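Local coordinates for protein GNA33 (Neisseria gonorrhoeae FA 1090, PDB 2G5D) that probably cleaves the beta-1,4 bond between N-acetylmuramic acid and N-acetylglucosamine in peptidoglycan as a lytic transglycosylase, leaving a 1,6-anhydro end, at residues R135-D146 with L221-E232. Residues are numbered along the deposited sequence; the frame is centred on the assembly and turned at random.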
loop_
_atom_site.group_PDB
_atom_site.type_symbol
_atom_site.label_atom_id
_atom_site.label_comp_id
_atom_site.label_asym_id
_atom_site.label_seq_id
_atom_site.Cartn_x
_atom_site.Cartn_y
_atom_site.Cartn_z
ATOM N N ARG A 135 10.893 -9.559 -26.875
ATOM C CA ARG A 135 11.001 -9.903 -25.459
ATOM C C ARG A 135 9.800 -9.453 -24.612
ATOM O O ARG A 135 9.368 -10.175 -23.713
ATOM C CB ARG A 135 12.257 -9.253 -24.878
ATOM C CG ARG A 135 13.521 -10.052 -24.991
ATOM C CD ARG A 135 14.400 -9.735 -23.794
ATOM N NE ARG A 135 15.732 -10.306 -23.929
ATOM C CZ ARG A 135 16.076 -11.535 -23.549
ATOM N NH1 ARG A 135 15.180 -12.345 -22.996
ATOM N NH2 ARG A 135 17.329 -11.952 -23.720
ATOM N N ALA A 136 9.296 -8.246 -24.886
ATOM C CA ALA A 136 8.276 -7.605 -24.056
ATOM C C ALA A 136 6.926 -7.547 -24.765
ATOM O O ALA A 136 6.664 -6.629 -25.548
ATOM C CB ALA A 136 8.746 -6.196 -23.620
ATOM N N ARG A 137 6.074 -8.525 -24.458
ATOM C CA ARG A 137 4.830 -8.794 -25.203
ATOM C C ARG A 137 3.526 -8.524 -24.406
ATOM O O ARG A 137 2.442 -8.614 -24.967
ATOM C CB ARG A 137 4.815 -10.263 -25.654
ATOM C CG ARG A 137 5.920 -10.673 -26.627
ATOM C CD ARG A 137 6.621 -11.968 -26.179
ATOM N NE ARG A 137 5.714 -13.112 -26.029
ATOM C CZ ARG A 137 5.936 -14.157 -25.226
ATOM N NH1 ARG A 137 7.041 -14.217 -24.485
ATOM N NH2 ARG A 137 5.044 -15.144 -25.155
ATOM N N PHE A 138 3.634 -8.191 -23.118
ATOM C CA PHE A 138 2.448 -8.121 -22.243
ATOM C C PHE A 138 2.095 -6.699 -21.854
ATOM O O PHE A 138 2.769 -6.102 -21.013
ATOM C CB PHE A 138 2.622 -9.006 -20.999
ATOM C CG PHE A 138 2.831 -10.463 -21.327
ATOM C CD1 PHE A 138 4.112 -10.960 -21.582
ATOM C CD2 PHE A 138 1.746 -11.331 -21.422
ATOM C CE1 PHE A 138 4.308 -12.310 -21.915
ATOM C CE2 PHE A 138 1.930 -12.679 -21.749
ATOM C CZ PHE A 138 3.217 -13.172 -21.992
ATOM N N PRO A 139 1.018 -6.158 -22.447
ATOM C CA PRO A 139 0.632 -4.759 -22.230
ATOM C C PRO A 139 0.221 -4.429 -20.780
ATOM O O PRO A 139 -0.481 -5.217 -20.138
ATOM C CB PRO A 139 -0.565 -4.584 -23.176
ATOM C CG PRO A 139 -1.112 -5.950 -23.344
ATOM C CD PRO A 139 0.074 -6.851 -23.341
ATOM N N ILE A 140 0.680 -3.280 -20.281
ATOM C CA ILE A 140 0.193 -2.701 -19.021
ATOM C C ILE A 140 -0.799 -1.640 -19.434
ATOM O O ILE A 140 -0.444 -0.701 -20.147
ATOM C CB ILE A 140 1.323 -2.034 -18.154
ATOM C CG1 ILE A 140 2.263 -3.065 -17.517
ATOM C CG2 ILE A 140 0.719 -1.161 -16.998
ATOM C CD1 ILE A 140 2.988 -3.975 -18.449
ATOM N N TYR A 141 -2.044 -1.795 -18.998
ATOM C CA TYR A 141 -3.105 -0.872 -19.365
ATOM C C TYR A 141 -3.356 0.199 -18.310
ATOM O O TYR A 141 -3.320 -0.073 -17.106
ATOM C CB TYR A 141 -4.421 -1.619 -19.591
ATOM C CG TYR A 141 -4.412 -2.649 -20.684
ATOM C CD1 TYR A 141 -4.292 -3.996 -20.375
ATOM C CD2 TYR A 141 -4.591 -2.284 -22.027
ATOM C CE1 TYR A 141 -4.305 -4.962 -21.367
ATOM C CE2 TYR A 141 -4.619 -3.245 -23.036
ATOM C CZ TYR A 141 -4.476 -4.580 -22.700
ATOM O OH TYR A 141 -4.484 -5.544 -23.670
ATOM N N GLY A 142 -3.623 1.412 -18.782
ATOM C CA GLY A 142 -4.192 2.456 -17.952
ATOM C C GLY A 142 -5.700 2.340 -17.952
ATOM O O GLY A 142 -6.249 1.361 -18.463
ATOM N N ILE A 143 -6.374 3.328 -17.369
ATOM C CA ILE A 143 -7.840 3.355 -17.348
ATOM C C ILE A 143 -8.436 3.314 -18.774
ATOM O O ILE A 143 -8.177 4.207 -19.588
ATOM C CB ILE A 143 -8.388 4.558 -16.531
ATOM C CG1 ILE A 143 -8.002 4.414 -15.054
ATOM C CG2 ILE A 143 -9.910 4.673 -16.682
ATOM C CD1 ILE A 143 -7.989 5.722 -14.280
ATOM N N PRO A 144 -9.224 2.265 -19.076
ATOM C CA PRO A 144 -9.848 2.086 -20.392
ATOM C C PRO A 144 -10.735 3.256 -20.831
ATOM O O PRO A 144 -11.210 4.030 -19.997
ATOM C CB PRO A 144 -10.687 0.821 -20.212
ATOM C CG PRO A 144 -10.049 0.104 -19.098
ATOM C CD PRO A 144 -9.556 1.157 -18.167
ATOM N N ASP A 145 -10.944 3.373 -22.140
ATOM C CA ASP A 145 -11.769 4.429 -22.730
ATOM C C ASP A 145 -13.247 4.361 -22.329
ATOM O O ASP A 145 -13.957 5.361 -22.401
ATOM C CB ASP A 145 -11.670 4.368 -24.252
ATOM C CG ASP A 145 -10.257 4.558 -24.762
ATOM O OD1 ASP A 145 -9.356 4.884 -23.949
ATOM O OD2 ASP A 145 -10.056 4.388 -25.987
ATOM N N ASP A 146 -13.709 3.182 -21.923
ATOM C CA ASP A 146 -15.123 2.968 -21.601
ATOM C C ASP A 146 -15.328 2.562 -20.139
ATOM O O ASP A 146 -16.391 2.077 -19.756
ATOM C CB ASP A 146 -15.715 1.897 -22.526
ATOM C CG ASP A 146 -15.094 0.519 -22.311
ATOM O OD1 ASP A 146 -13.890 0.435 -21.968
ATOM O OD2 ASP A 146 -15.815 -0.487 -22.486
ATOM N N LEU A 221 -9.561 -5.815 -24.098
ATOM C CA LEU A 221 -9.236 -4.393 -24.094
ATOM C C LEU A 221 -8.531 -3.932 -25.369
ATOM O O LEU A 221 -8.085 -2.790 -25.451
ATOM C CB LEU A 221 -8.404 -4.014 -22.850
ATOM C CG LEU A 221 -9.006 -4.210 -21.454
ATOM C CD1 LEU A 221 -8.044 -3.699 -20.412
ATOM C CD2 LEU A 221 -10.346 -3.534 -21.293
ATOM N N ASP A 222 -8.428 -4.812 -26.360
ATOM C CA ASP A 222 -7.822 -4.456 -27.635
ATOM C C ASP A 222 -8.532 -3.274 -28.272
ATOM O O ASP A 222 -9.722 -3.349 -28.595
ATOM C CB ASP A 222 -7.816 -5.645 -28.597
ATOM C CG ASP A 222 -6.715 -6.646 -28.291
ATOM O OD1 ASP A 222 -5.825 -6.337 -27.468
ATOM O OD2 ASP A 222 -6.738 -7.747 -28.882
ATOM N N GLY A 223 -7.788 -2.177 -28.417
ATOM C CA GLY A 223 -8.260 -0.974 -29.098
ATOM C C GLY A 223 -8.996 0.053 -28.250
ATOM O O GLY A 223 -9.457 1.060 -28.780
ATOM N N LYS A 224 -9.113 -0.180 -26.943
ATOM C CA LYS A 224 -9.943 0.697 -26.101
ATOM C C LYS A 224 -9.354 1.021 -24.718
ATOM O O LYS A 224 -10.090 1.339 -23.776
ATOM C CB LYS A 224 -11.373 0.144 -25.974
ATOM C CG LYS A 224 -11.485 -1.206 -25.265
ATOM C CD LYS A 224 -12.930 -1.558 -25.008
ATOM C CE LYS A 224 -13.039 -2.596 -23.909
ATOM N NZ LYS A 224 -14.453 -3.040 -23.754
ATOM N N ALA A 225 -8.033 0.936 -24.603
ATOM C CA ALA A 225 -7.339 1.320 -23.378
ATOM C C ALA A 225 -5.915 1.756 -23.702
ATOM O O ALA A 225 -5.255 1.132 -24.538
ATOM C CB ALA A 225 -7.332 0.173 -22.377
ATOM N N PRO A 226 -5.437 2.836 -23.046
ATOM C CA PRO A 226 -4.029 3.224 -23.201
ATOM C C PRO A 226 -3.111 2.139 -22.645
ATOM O O PRO A 226 -3.430 1.527 -21.622
ATOM C CB PRO A 226 -3.914 4.508 -22.371
ATOM C CG PRO A 226 -5.054 4.471 -21.427
ATOM C CD PRO A 226 -6.161 3.739 -22.132
ATOM N N ILE A 227 -2.015 1.874 -23.352
ATOM C CA ILE A 227 -0.990 0.937 -22.904
ATOM C C ILE A 227 0.242 1.733 -22.445
ATOM O O ILE A 227 0.771 2.567 -23.188
ATOM C CB ILE A 227 -0.629 -0.081 -24.015
ATOM C CG1 ILE A 227 -1.834 -0.976 -24.312
ATOM C CG2 ILE A 227 0.568 -0.940 -23.617
ATOM C CD1 ILE A 227 -1.949 -1.394 -25.771
ATOM N N LEU A 228 0.682 1.477 -21.216
ATOM C CA LEU A 228 1.773 2.243 -20.620
ATOM C C LEU A 228 3.137 1.621 -20.901
ATOM O O LEU A 228 4.175 2.231 -20.653
ATOM C CB LEU A 228 1.557 2.402 -19.108
ATOM C CG LEU A 228 0.163 2.819 -18.608
ATOM C CD1 LEU A 228 0.158 2.850 -17.096
ATOM C CD2 LEU A 228 -0.293 4.155 -19.163
ATOM N N GLY A 229 3.128 0.407 -21.431
ATOM C CA GLY A 229 4.352 -0.318 -21.681
ATOM C C GLY A 229 4.062 -1.791 -21.702
ATOM O O GLY A 229 2.898 -2.201 -21.641
ATOM N N TYR A 230 5.128 -2.581 -21.792
ATOM C CA TYR A 230 5.030 -4.023 -21.968
ATOM C C TYR A 230 5.968 -4.741 -21.009
ATOM O O TYR A 230 7.117 -4.343 -20.856
ATOM C CB TYR A 230 5.337 -4.406 -23.428
ATOM C CG TYR A 230 4.269 -3.946 -24.397
ATOM C CD1 TYR A 230 4.228 -2.624 -24.843
ATOM C CD2 TYR A 230 3.283 -4.820 -24.836
ATOM C CE1 TYR A 230 3.240 -2.194 -25.715
ATOM C CE2 TYR A 230 2.283 -4.400 -25.711
ATOM C CZ TYR A 230 2.267 -3.087 -26.138
ATOM O OH TYR A 230 1.287 -2.660 -27.005
ATOM N N ALA A 231 5.460 -5.790 -20.361
ATOM C CA ALA A 231 6.258 -6.634 -19.473
ATOM C C ALA A 231 6.781 -7.870 -20.210
ATOM O O ALA A 231 6.128 -8.385 -21.122
ATOM C CB ALA A 231 5.425 -7.053 -18.272
ATOM N N GLU A 232 7.943 -8.370 -19.803
ATOM C CA GLU A 232 8.487 -9.588 -20.404
ATOM C C GLU A 232 7.731 -10.832 -19.931
ATOM O O GLU A 232 7.425 -11.731 -20.736
ATOM C CB GLU A 232 9.988 -9.736 -20.113
ATOM C CG GLU A 232 10.867 -8.832 -20.968
ATOM C CD GLU A 232 12.341 -9.091 -20.794
ATOM O OE1 GLU A 232 13.142 -8.162 -21.071
ATOM O OE2 GLU A 232 12.703 -10.214 -20.381
HETATM O O HOH W 1 -6.971 -6.901 -23.406
#
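L228 N donates to I140 O at 2.7 Å, and D145 N to K224 O, also at 2.7 Å. Both bonds are nearly straight. I140 N donates to G229 O, G142 N to P226 O, and A231 N to F138 O. At A231 O the pairing slips: F138 N binds it at 3.2 Å, while R137 N adds a weak bond. K224 NZ forms a salt bridge with D146 OD2 at 3.2 Å. It meets the syn side of the carboxylate, 32° out of its plane. The stronger partners lie outside: H211 NE2 for K224 NZ and Y210 OH for D146 OD1. The K224 chain is extended beyond CG, which carries NZ out to the acid. A water bridges Y141 OH and L221 N. The Y141 ring lies between two aliphatic groups. L221 CD1 makes a CH-pi contact 3.8 Å from the ring centroid, and P139 CB sits toward the rim of the opposite face. I227 lies alongside Y141, with CG1 3.8 Å from CE2. On the other sheet face, I140 CD1 packs 3.9 Å from A231 CB, and L237 and M240 of helix 234-243 cover I140. Strand 138-141 thus pairs antiparallel with strand 227-231, which also pairs with strand 116-129. A classic beta bulge sets R137 and F138 opposite A231, within the MltA-specific insert domain.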